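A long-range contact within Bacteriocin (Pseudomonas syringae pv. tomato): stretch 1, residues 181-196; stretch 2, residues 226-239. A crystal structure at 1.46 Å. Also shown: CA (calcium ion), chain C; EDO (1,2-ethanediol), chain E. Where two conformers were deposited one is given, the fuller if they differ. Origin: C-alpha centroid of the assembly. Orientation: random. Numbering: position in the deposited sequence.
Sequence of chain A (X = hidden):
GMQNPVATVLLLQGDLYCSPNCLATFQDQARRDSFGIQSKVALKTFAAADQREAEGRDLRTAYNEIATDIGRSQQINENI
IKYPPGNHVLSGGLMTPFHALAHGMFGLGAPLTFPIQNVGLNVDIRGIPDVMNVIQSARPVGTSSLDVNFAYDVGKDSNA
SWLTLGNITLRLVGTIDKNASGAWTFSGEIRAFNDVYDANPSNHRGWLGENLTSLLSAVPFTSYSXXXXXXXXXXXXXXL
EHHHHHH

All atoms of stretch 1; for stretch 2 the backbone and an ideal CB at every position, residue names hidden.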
ATOM      1  N   SER A 181       5.976  39.499 -17.285  1.00 69.23           N
ATOM      2  CA  SER A 181       7.196  38.783 -17.732  1.00 67.31           C
ATOM      3  C   SER A 181       6.915  37.431 -18.387  1.00 65.44           C
ATOM      4  O   SER A 181       7.433  37.144 -19.464  1.00 72.96           O
ATOM      5  CB  SER A 181       8.157  38.528 -16.561  1.00 80.24           C
ATOM      6  OG  SER A 181       8.739  39.724 -16.077  1.00 76.14           O
ATOM      7  N   GLY A 182       6.109  36.606 -17.716  1.00 70.13           N
ATOM      8  CA  GLY A 182       5.897  35.205 -18.095  1.00 72.97           C
ATOM      9  C   GLY A 182       6.443  34.289 -17.007  1.00 80.12           C
ATOM     10  O   GLY A 182       6.512  33.088 -17.190  1.00 71.93           O
ATOM     11  N   ALA A 183       6.861  34.859 -15.876  1.00 73.01           N
ATOM     12  CA  ALA A 183       7.195  34.068 -14.692  1.00 70.13           C
ATOM     13  C   ALA A 183       5.916  33.650 -13.920  1.00 64.36           C
ATOM     14  O   ALA A 183       5.016  34.475 -13.727  1.00 54.16           O
ATOM     15  CB  ALA A 183       8.108  34.863 -13.794  1.00 65.15           C
ATOM     16  N   TRP A 184       5.842  32.407 -13.450  1.00 52.12           N
ATOM     17  CA  TRP A 184       4.607  31.950 -12.772  1.00 45.18           C
ATOM     18  C   TRP A 184       4.885  31.083 -11.580  1.00 46.96           C
ATOM     19  O   TRP A 184       5.937  30.420 -11.497  1.00 50.20           O
ATOM     20  CB  TRP A 184       3.697  31.177 -13.727  1.00 49.23           C
ATOM     21  CG  TRP A 184       4.409  30.007 -14.382  1.00 46.46           C
ATOM     22  CD1 TRP A 184       5.064  30.002 -15.620  1.00 49.22           C
ATOM     23  CD2 TRP A 184       4.601  28.636 -13.843  1.00 52.15           C
ATOM     24  NE1 TRP A 184       5.610  28.763 -15.881  1.00 55.26           N
ATOM     25  CE2 TRP A 184       5.364  27.897 -14.862  1.00 44.46           C
ATOM     26  CE3 TRP A 184       4.221  27.972 -12.676  1.00 48.39           C
ATOM     27  CZ2 TRP A 184       5.726  26.561 -14.688  1.00 61.27           C
ATOM     28  CZ3 TRP A 184       4.599  26.619 -12.512  1.00 40.70           C
ATOM     29  CH2 TRP A 184       5.322  25.931 -13.501  1.00 53.72           C
ATOM     30  N   THR A 185       3.935  31.123 -10.643  1.00 45.02           N
ATOM     31  CA  THR A 185       3.880  30.209  -9.504  1.00 48.48           C
ATOM     32  C   THR A 185       2.534  29.498  -9.459  1.00 42.11           C
ATOM     33  O   THR A 185       1.443  30.087  -9.746  1.00 41.38           O
ATOM     34  CB  THR A 185       4.119  30.927  -8.173  1.00 56.43           C
ATOM     35  OG1 THR A 185       5.381  31.571  -8.247  1.00 63.33           O
ATOM     36  CG2 THR A 185       4.154  29.923  -6.982  1.00 59.09           C
ATOM     37  N   PHE A 186       2.604  28.200  -9.164  1.00 43.13           N
ATOM     38  CA  PHE A 186       1.416  27.395  -8.972  1.00 38.60           C
ATOM     39  C   PHE A 186       1.374  27.056  -7.496  1.00 34.17           C
ATOM     40  O   PHE A 186       2.395  26.683  -6.929  1.00 41.64           O
ATOM     41  CB  PHE A 186       1.478  26.100  -9.796  1.00 40.32           C
ATOM     42  CG  PHE A 186       0.402  25.122  -9.418  1.00 30.72           C
ATOM     43  CD1 PHE A 186      -0.868  25.190 -10.012  1.00 31.13           C
ATOM     44  CD2 PHE A 186       0.617  24.245  -8.372  1.00 30.71           C
ATOM     45  CE1 PHE A 186      -1.914  24.340  -9.585  1.00 29.38           C
ATOM     46  CE2 PHE A 186      -0.445  23.390  -7.944  1.00 27.66           C
ATOM     47  CZ  PHE A 186      -1.656  23.422  -8.563  1.00 26.12           C
ATOM     48  N   SER A 187       0.229  27.249  -6.862  1.00 34.00           N
ATOM     49  CA  SER A 187      -0.012  26.769  -5.495  0.50 35.84           C
ATOM     50  C   SER A 187      -1.297  25.971  -5.510  1.00 28.78           C
ATOM     51  O   SER A 187      -2.317  26.391  -6.061  1.00 29.21           O
ATOM     52  CB  SER A 187      -0.128  27.912  -4.463  0.50 35.61           C
ATOM     53  OG  SER A 187      -1.375  28.614  -4.561  0.50 45.33           O
ATOM     54  N   GLY A 188      -1.244  24.794  -4.924  1.00 26.89           N
ATOM     55  CA  GLY A 188      -2.381  23.979  -4.879  1.00 23.67           C
ATOM     56  C   GLY A 188      -2.156  22.688  -4.222  1.00 23.28           C
ATOM     57  O   GLY A 188      -1.412  22.652  -3.267  1.00 24.07           O
ATOM     58  N   GLU A 189      -2.791  21.635  -4.736  1.00 24.66           N
ATOM     59  CA  GLU A 189      -2.793  20.323  -4.063  1.00 21.83           C
ATOM     60  C   GLU A 189      -2.790  19.205  -5.114  1.00 20.61           C
ATOM     61  O   GLU A 189      -3.312  19.377  -6.222  1.00 21.00           O
ATOM     62  CB  GLU A 189      -4.124  20.148  -3.268  1.00 30.98           C
ATOM     63  CG  GLU A 189      -4.332  21.037  -2.063  1.00 39.47           C
ATOM     64  CD  GLU A 189      -5.688  20.777  -1.405  1.00 45.64           C
ATOM     65  OE1 GLU A 189      -6.659  20.473  -2.128  1.00 49.18           O
ATOM     66  OE2 GLU A 189      -5.755  20.862  -0.150  1.00 75.52           O
ATOM     67  N   ILE A 190      -2.219  18.081  -4.736  1.00 21.84           N
ATOM     68  CA  ILE A 190      -2.331  16.813  -5.422  1.00 20.19           C
ATOM     69  C   ILE A 190      -3.365  15.974  -4.650  1.00 17.93           C
ATOM     70  O   ILE A 190      -3.251  15.850  -3.413  1.00 20.18           O
ATOM     71  CB  ILE A 190      -0.979  16.047  -5.536  1.00 19.44           C
ATOM     72  CG1 ILE A 190      -0.040  16.726  -6.510  1.00 27.75           C
ATOM     73  CG2 ILE A 190      -1.149  14.555  -5.951  1.00 23.59           C
ATOM     74  CD1 ILE A 190       1.398  16.354  -6.348  1.00 36.48           C
ATOM     75  N   ARG A 191      -4.317  15.388  -5.384  1.00 19.68           N
ATOM     76  CA  ARG A 191      -5.231  14.373  -4.863  0.50 20.86           C
ATOM     77  C   ARG A 191      -5.127  13.140  -5.745  1.00 20.15           C
ATOM     78  O   ARG A 191      -4.451  13.171  -6.781  1.00 20.49           O
ATOM     79  CB  ARG A 191      -6.664  14.865  -4.891  0.50 21.42           C
ATOM     80  CG  ARG A 191      -6.856  16.092  -4.015  0.50 22.41           C
ATOM     81  CD  ARG A 191      -8.213  16.719  -4.190  0.50 27.91           C
ATOM     82  NE  ARG A 191      -8.203  18.036  -3.593  0.50 25.43           N
ATOM     83  CZ  ARG A 191      -9.217  18.879  -3.629  0.50 30.91           C
ATOM     84  NH1 ARG A 191     -10.327  18.567  -4.287  0.50 36.37           N
ATOM     85  NH2 ARG A 191      -9.093  20.052  -3.034  0.50 41.18           N
ATOM     86  N   ALA A 192      -5.810  12.069  -5.327  1.00 17.42           N
ATOM     87  CA  ALA A 192      -5.670  10.762  -6.030  1.00 18.77           C
ATOM     88  C   ALA A 192      -7.024  10.160  -6.212  1.00 17.49           C
ATOM     89  O   ALA A 192      -7.851  10.252  -5.325  1.00 19.94           O
ATOM     90  CB  ALA A 192      -4.783   9.842  -5.207  1.00 18.85           C
ATOM     91  N   PHE A 193      -7.225   9.559  -7.391  1.00 16.88           N
ATOM     92  CA  PHE A 193      -8.411   8.808  -7.668  1.00 17.92           C
ATOM     93  C   PHE A 193      -8.344   7.397  -7.074  1.00 16.87           C
ATOM     94  O   PHE A 193      -7.258   6.798  -6.959  1.00 19.22           O
ATOM     95  CB  PHE A 193      -8.593   8.747  -9.176  1.00 19.11           C
ATOM     96  CG  PHE A 193      -8.898  10.072  -9.788  1.00 17.91           C
ATOM     97  CD1 PHE A 193      -7.896  10.917 -10.208  1.00 19.92           C
ATOM     98  CD2 PHE A 193     -10.202  10.423 -10.037  1.00 20.13           C
ATOM     99  CE1 PHE A 193      -8.156  12.134 -10.782  1.00 22.12           C
ATOM    100  CE2 PHE A 193     -10.480  11.665 -10.585  1.00 26.65           C
ATOM    101  CZ  PHE A 193      -9.460  12.517 -10.955  1.00 21.73           C
ATOM    102  N   ASN A 194      -9.521   6.831  -6.782  1.00 19.08           N
ATOM    103  CA  ASN A 194      -9.556   5.450  -6.266  1.00 21.07           C
ATOM    104  C   ASN A 194      -8.881   4.509  -7.300  1.00 21.37           C
ATOM    105  O   ASN A 194      -8.958   4.739  -8.528  1.00 23.85           O
ATOM    106  CB  ASN A 194     -10.998   5.003  -6.087  1.00 19.92           C
ATOM    107  CG  ASN A 194     -11.723   5.771  -5.006  1.00 24.96           C
ATOM    108  OD1 ASN A 194     -11.164   6.479  -4.194  1.00 26.41           O
ATOM    109  ND2 ASN A 194     -13.037   5.604  -4.998  1.00 30.56           N
ATOM    110  N   ASP A 195      -8.294   3.427  -6.802  1.00 22.25           N
ATOM    111  CA  ASP A 195      -7.542   2.448  -7.630  1.00 19.29           C
ATOM    112  C   ASP A 195      -8.132   1.052  -7.425  1.00 20.93           C
ATOM    113  O   ASP A 195      -8.361   0.622  -6.298  1.00 28.30           O
ATOM    114  CB  ASP A 195      -6.100   2.499  -7.267  1.00 22.95           C
ATOM    115  CG  ASP A 195      -5.166   1.922  -8.366  1.00 25.02           C
ATOM    116  OD1 ASP A 195      -5.050   2.456  -9.517  1.00 31.61           O
ATOM    117  OD2 ASP A 195      -4.437   0.965  -8.028  1.00 24.43           O
ATOM    118  N   VAL A 196      -8.366   0.343  -8.521  1.00 23.56           N
ATOM    119  CA  VAL A 196      -8.879  -1.009  -8.413  1.00 23.42           C
ATOM    120  C   VAL A 196      -7.718  -1.970  -8.176  1.00 23.77           C
ATOM    121  O   VAL A 196      -6.732  -1.983  -8.973  1.00 23.83           O
ATOM    122  CB  VAL A 196      -9.639  -1.396  -9.607  1.00 26.73           C
ATOM    123  CG1 VAL A 196      -9.993  -2.911  -9.630  1.00 31.95           C
ATOM    124  CG2 VAL A 196     -10.861  -0.471  -9.636  1.00 31.54           C
ATOM    125  N   UNK A 226      -9.325   0.540  -3.718  1.00 21.73           N
ATOM    126  CA  UNK A 226      -8.452   1.193  -2.809  1.00 21.09           C
ATOM    127  C   UNK A 226      -8.777   2.698  -2.921  1.00 21.20           C
ATOM    128  O   UNK A 226      -8.556   3.344  -3.962  1.00 22.35           O
ATOM    129  CB  UNK A 226      -6.986   0.875  -3.112  1.00 21.09           C
ATOM    130  N   UNK A 227      -9.247   3.266  -1.801  1.00 20.50           N
ATOM    131  CA  UNK A 227      -9.515   4.695  -1.693  1.00 21.50           C
ATOM    132  C   UNK A 227      -8.275   5.388  -1.262  1.00 23.58           C
ATOM    133  O   UNK A 227      -7.588   4.876  -0.368  1.00 22.76           O
ATOM    134  CB  UNK A 227     -10.658   4.988  -0.719  1.00 21.50           C
ATOM    135  N   UNK A 228      -7.952   6.520  -1.878  1.00 21.01           N
ATOM    136  CA  UNK A 228      -6.675   7.181  -1.646  1.00 17.53           C
ATOM    137  C   UNK A 228      -6.982   8.657  -1.227  1.00 18.91           C
ATOM    138  O   UNK A 228      -6.781   9.583  -2.002  1.00 24.29           O
ATOM    139  CB  UNK A 228      -5.791   7.115  -2.893  1.00 17.53           C
ATOM    140  N   UNK A 229      -7.573   8.803   0.006  1.00 22.99           N
ATOM    141  CA  UNK A 229      -8.116  10.083   0.383  1.00 21.08           C
ATOM    142  C   UNK A 229      -7.044  11.077   0.776  1.00 22.53           C
ATOM    143  O   UNK A 229      -5.959  10.656   1.149  1.00 25.01           O
ATOM    144  CB  UNK A 229      -9.109   9.907   1.534  1.00 21.08           C
ATOM    145  N   UNK A 230      -7.383  12.387   0.737  1.00 21.59           N
ATOM    146  CA  UNK A 230      -6.544  13.443   1.261  1.00 22.35           C
ATOM    147  C   UNK A 230      -5.920  14.266   0.147  1.00 25.78           C
ATOM    148  O   UNK A 230      -6.046  13.974  -1.015  1.00 21.79           O
ATOM    149  CB  UNK A 230      -5.452  12.854   2.156  1.00 22.35           C
ATOM    150  N   UNK A 231      -5.157  15.251   0.532  1.00 22.43           N
ATOM    151  CA  UNK A 231      -4.476  16.064  -0.402  0.50 24.13           C
ATOM    152  C   UNK A 231      -3.096  16.379   0.087  1.00 24.68           C
ATOM    153  O   UNK A 231      -2.865  16.396   1.295  1.00 33.24           O
ATOM    154  CB  UNK A 231      -5.266  17.345  -0.678  0.50 24.13           C
ATOM    155  N   UNK A 232      -2.192  16.564  -0.869  1.00 22.43           N
ATOM    156  CA  UNK A 232      -0.822  16.935  -0.604  1.00 23.60           C
ATOM    157  C   UNK A 232      -0.621  18.346  -1.155  1.00 25.41           C
ATOM    158  O   UNK A 232      -0.623  18.540  -2.396  1.00 25.40           O
ATOM    159  CB  UNK A 232       0.159  15.937  -1.223  1.00 23.60           C
ATOM    160  N   UNK A 233      -0.445  19.340  -0.244  1.00 25.42           N
ATOM    161  CA  UNK A 233      -0.238  20.659  -0.778  1.00 27.25           C
ATOM    162  C   UNK A 233       1.079  20.741  -1.446  1.00 27.56           C
ATOM    163  O   UNK A 233       2.052  20.144  -0.945  1.00 34.99           O
ATOM    164  CB  UNK A 233      -0.348  21.725   0.314  1.00 27.25           C
ATOM    165  N   UNK A 234       1.120  21.460  -2.571  1.00 31.98           N
ATOM    166  CA  UNK A 234       2.328  21.666  -3.365  1.00 34.47           C
ATOM    167  C   UNK A 234       2.432  23.047  -3.987  1.00 38.77           C
ATOM    168  O   UNK A 234       1.403  23.669  -4.303  1.00 38.01           O
ATOM    169  CB  UNK A 234       2.396  20.614  -4.474  1.00 34.47           C
ATOM    170  N   UNK A 235       3.671  23.449  -4.272  1.00 38.26           N
ATOM    171  CA  UNK A 235       3.986  24.694  -4.951  0.50 40.13           C
ATOM    172  C   UNK A 235       5.020  24.436  -6.057  1.00 44.03           C
ATOM    173  O   UNK A 235       5.985  23.682  -5.838  1.00 45.30           O
ATOM    174  CB  UNK A 235       4.504  25.733  -3.954  0.50 40.13           C
ATOM    175  N   UNK A 236       4.833  25.058  -7.207  1.00 38.95           N
ATOM    176  CA  UNK A 236       5.706  24.871  -8.340  1.00 47.72           C
ATOM    177  C   UNK A 236       5.813  26.214  -9.025  1.00 41.56           C
ATOM    178  O   UNK A 236       4.808  26.939  -9.167  1.00 39.72           O
ATOM    179  CB  UNK A 236       5.194  23.784  -9.288  1.00 47.72           C
ATOM    180  N   UNK A 237       7.021  26.557  -9.437  1.00 49.17           N
ATOM    181  CA  UNK A 237       7.211  27.768 -10.220  1.00 47.39           C
ATOM    182  C   UNK A 237       7.962  27.507 -11.530  1.00 63.77           C
ATOM    183  O   UNK A 237       8.563  26.447 -11.720  1.00 51.54           O
ATOM    184  CB  UNK A 237       7.965  28.807  -9.388  1.00 47.39           C
ATOM    185  N   UNK A 238       7.877  28.453 -12.463  1.00 49.99           N
ATOM    186  CA  UNK A 238       8.713  28.379 -13.670  1.00 57.53           C
ATOM    187  C   UNK A 238       8.668  29.612 -14.534  1.00 61.02           C
ATOM    188  O   UNK A 238       8.238  30.668 -14.054  1.00 52.95           O
ATOM    189  CB  UNK A 238       8.293  27.176 -14.517  1.00 57.53           C
ATOM    190  N   UNK A 239       9.113  29.457 -15.798  1.00 68.42           N
ATOM    191  CA  UNK A 239       9.101  30.521 -16.830  1.00 67.53           C
ATOM    192  C   UNK A 239       8.700  30.140 -18.271  1.00 64.54           C
ATOM    193  O   UNK A 239       7.999  30.906 -18.916  1.00109.11           O
ATOM    194  CB  UNK A 239      10.503  31.130 -16.891  1.00 67.53           C
TER
HETATM  195 CA    CA C 301      -3.426   0.876 -10.276  1.00 24.96          CA
HETATM  196  C1  EDO E 303      -9.404  13.349  -6.794  1.00 26.65           C
HETATM  197  O1  EDO E 303     -10.068  14.521  -6.296  1.00 24.48           O
HETATM  198  C2  EDO E 303     -10.327  12.197  -6.884  1.00 24.82           C
HETATM  199  O2  EDO E 303     -10.850  11.820  -5.625  1.00 33.66           O

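Stretch 2 runs antiparallel to stretch 1 in two ladders, with loops between them.

Position 226 pairs with Asp195. Its N donates to Asp195 O (2.8 Å), and its O accepts from Asp195 N (2.9 Å). CA-to-CB points to the same sheet face as that of Asp195, whose carboxylate binds the calcium ion. The backbone is extended, and a beta-branched or other apolar residue would suit. It is Ile226.

At 227 CA-to-CB points away overall, though the ideal CB is 3.8 Å from Asn194 OD1. Many residues would do, polar ones included. It is Glu227.

Position 228 points toward stretch 1. Its ideal CB lies 3.7 Å from Ala192 CB, a small side chain that leaves room. A medium or large apolar residue fits. Ile228 is deposited: CG2 meets Ala192 CB at 3.5 Å, and CD1 reaches Phe193 O at 3.6 Å. The ladders are interrupted here, and water fills in. Water 2 accepts from Ile228 N (2.8 Å) and donates to Ala192 O (2.9 Å) and Asn194 OD1 (2.6 Å).

Position 229 points away, with no stretch 1 atom within 5.5 Å of its ideal CB. Phi of -76° allows proline among many others. It is Pro229.

At 230 phi/psi is 108/179. A CB would jam against the preceding carbonyl O, which calls for glycine. Gly230 is found.

Position 231 points toward stretch 1, with its ideal CB 3.5 Å from Glu189 CD and 3.9 Å from Arg191 CG. A small donor such as serine or threonine would suit the carboxylate. In Ser231, OG lies 2.9 Å from Glu189 OE2, a weak hydrogen bond at most. Glu189 OE1 is engaged by Arg191 NH2 in a 2.6 Å salt bridge.

Position 232 pairs with Ile190, on the same face. Its N donates to Ile190 O (2.8 Å), which excludes proline. An apolar residue suits. Leu232 is present, its CB 4.4 Å from Ile190 CB.

Position 233 is a non-hydrogen-bonded pair with Glu189. Its N owes nothing to stretch 1, and phi is -69°, so proline is possible, as are polar residues. It is Pro233.

Position 234 faces Gly188, where stretch 1 has no side chain. Ile190 CD1 and the Phe186 ring border the gap. A branched apolar residue fits. Val234 sets CG1 3.9 Å from Ile190 CD1 and CG2 4.0 Å from Phe186 CE2, at the ring edge.

Position 235 lies on the face of Thr185 and Ser187. Polar or beta-branched residues suit; Thr235 is deposited.

Position 236 has its ideal CB 4.3 Å from Trp184 CZ3 and 4.4 Å from Phe186 CB. A modest apolar residue fits. Val236 packs CG1 4.0 Å from Trp184 CH2.

Position 237 has its ideal CB 4.0 Å from Thr185 OG1, so a small hydroxyl suits. Ser237 OG hydrogen-bonds Thr185 OG1 at 3.1 Å.

At 238 an ideal CB would clash with Trp184 CZ2 (2.6 Å), so glycine is required. Gly238 CA sits 3.9 Å from the centroid of the Trp184 six-membered ring, over its face.

Position 239 points away; many residues, polar ones especially, would serve. It is Asn239, poorly ordered.

Stretch 2, residues 226-239: IEIPGSLPVTVSGN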
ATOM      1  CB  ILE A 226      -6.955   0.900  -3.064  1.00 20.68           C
ATOM      2  CG1 ILE A 226      -6.664  -0.597  -2.900  1.00 21.61           C
ATOM      3  CG2 ILE A 226      -6.050   1.693  -2.099  1.00 21.66           C
ATOM      4  CD1 ILE A 226      -5.216  -0.979  -2.947  1.00 23.07           C
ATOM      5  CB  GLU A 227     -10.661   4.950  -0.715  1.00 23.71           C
ATOM      6  CG  GLU A 227     -11.906   4.266  -1.148  1.00 27.33           C
ATOM      7  CD  GLU A 227     -13.136   4.523  -0.321  1.00 39.06           C
ATOM      8  OE1 GLU A 227     -13.065   5.209   0.698  1.00 40.18           O
ATOM      9  OE2 GLU A 227     -14.193   4.072  -0.769  1.00 41.26           O
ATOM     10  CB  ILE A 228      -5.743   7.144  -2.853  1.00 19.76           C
ATOM     11  CG1 ILE A 228      -5.561   5.760  -3.362  1.00 21.33           C
ATOM     12  CG2 ILE A 228      -4.411   7.743  -2.460  1.00 21.44           C
ATOM     13  CD1 ILE A 228      -4.704   5.623  -4.649  1.00 22.07           C
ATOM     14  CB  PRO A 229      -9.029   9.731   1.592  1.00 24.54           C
ATOM     15  CG  PRO A 229      -8.236   8.617   2.279  1.00 26.53           C
ATOM     16  CD  PRO A 229      -7.729   7.800   1.091  1.00 28.44           C
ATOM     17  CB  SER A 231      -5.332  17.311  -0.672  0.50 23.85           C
ATOM     18  OG  SER A 231      -5.372  18.093   0.521  0.50 29.06           O
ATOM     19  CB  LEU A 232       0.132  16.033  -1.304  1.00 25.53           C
ATOM     20  CG  LEU A 232       0.075  14.579  -0.838  1.00 26.29           C
ATOM     21  CD1 LEU A 232       0.969  13.711  -1.758  1.00 28.37           C
ATOM     22  CD2 LEU A 232       0.425  14.496   0.640  1.00 32.14           C
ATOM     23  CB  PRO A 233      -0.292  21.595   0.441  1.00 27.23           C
ATOM     24  CG  PRO A 233      -0.328  20.734   1.627  1.00 35.55           C
ATOM     25  CD  PRO A 233      -0.505  19.304   1.218  1.00 30.93           C
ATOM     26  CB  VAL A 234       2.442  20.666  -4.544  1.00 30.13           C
ATOM     27  CG1 VAL A 234       2.596  19.230  -3.977  1.00 43.13           C
ATOM     28  CG2 VAL A 234       1.318  20.744  -5.527  1.00 34.06           C
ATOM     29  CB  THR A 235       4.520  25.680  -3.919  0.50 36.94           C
ATOM     30  OG1 THR A 235       5.665  25.106  -3.288  0.50 40.38           O
ATOM     31  CG2 THR A 235       3.461  25.916  -2.863  0.50 32.12           C
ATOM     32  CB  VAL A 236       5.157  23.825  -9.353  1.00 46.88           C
ATOM     33  CG1 VAL A 236       6.219  23.514 -10.384  1.00 46.77           C
ATOM     34  CG2 VAL A 236       4.747  22.527  -8.656  1.00 59.40           C
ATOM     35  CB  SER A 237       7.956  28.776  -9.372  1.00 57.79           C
ATOM     36  OG  SER A 237       7.204  29.038  -8.199  1.00 70.97           O
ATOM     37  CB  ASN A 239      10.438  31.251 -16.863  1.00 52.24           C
ATOM     38  CG  ASN A 239      10.348  32.597 -16.189  1.00 44.87           C
ATOM     39  OD1 ASN A 239      10.425  32.685 -14.951  1.00 61.74           O
ATOM     40  ND2 ASN A 239      10.053  33.654 -16.995  1.00 61.14           N
TER
HETATM   41  O   HOH W   1      -7.059  12.112  -2.735  1.00 21.17           O
HETATM   42  O   HOH W   2      -9.247   8.186  -3.754  1.00 25.50           O
HETATM   43  O   HOH W   3      -3.507  -1.026  -9.624  1.00 35.35           O
HETATM   44  O   HOH W   4      -2.004  -0.254 -11.969  1.00 31.81           O
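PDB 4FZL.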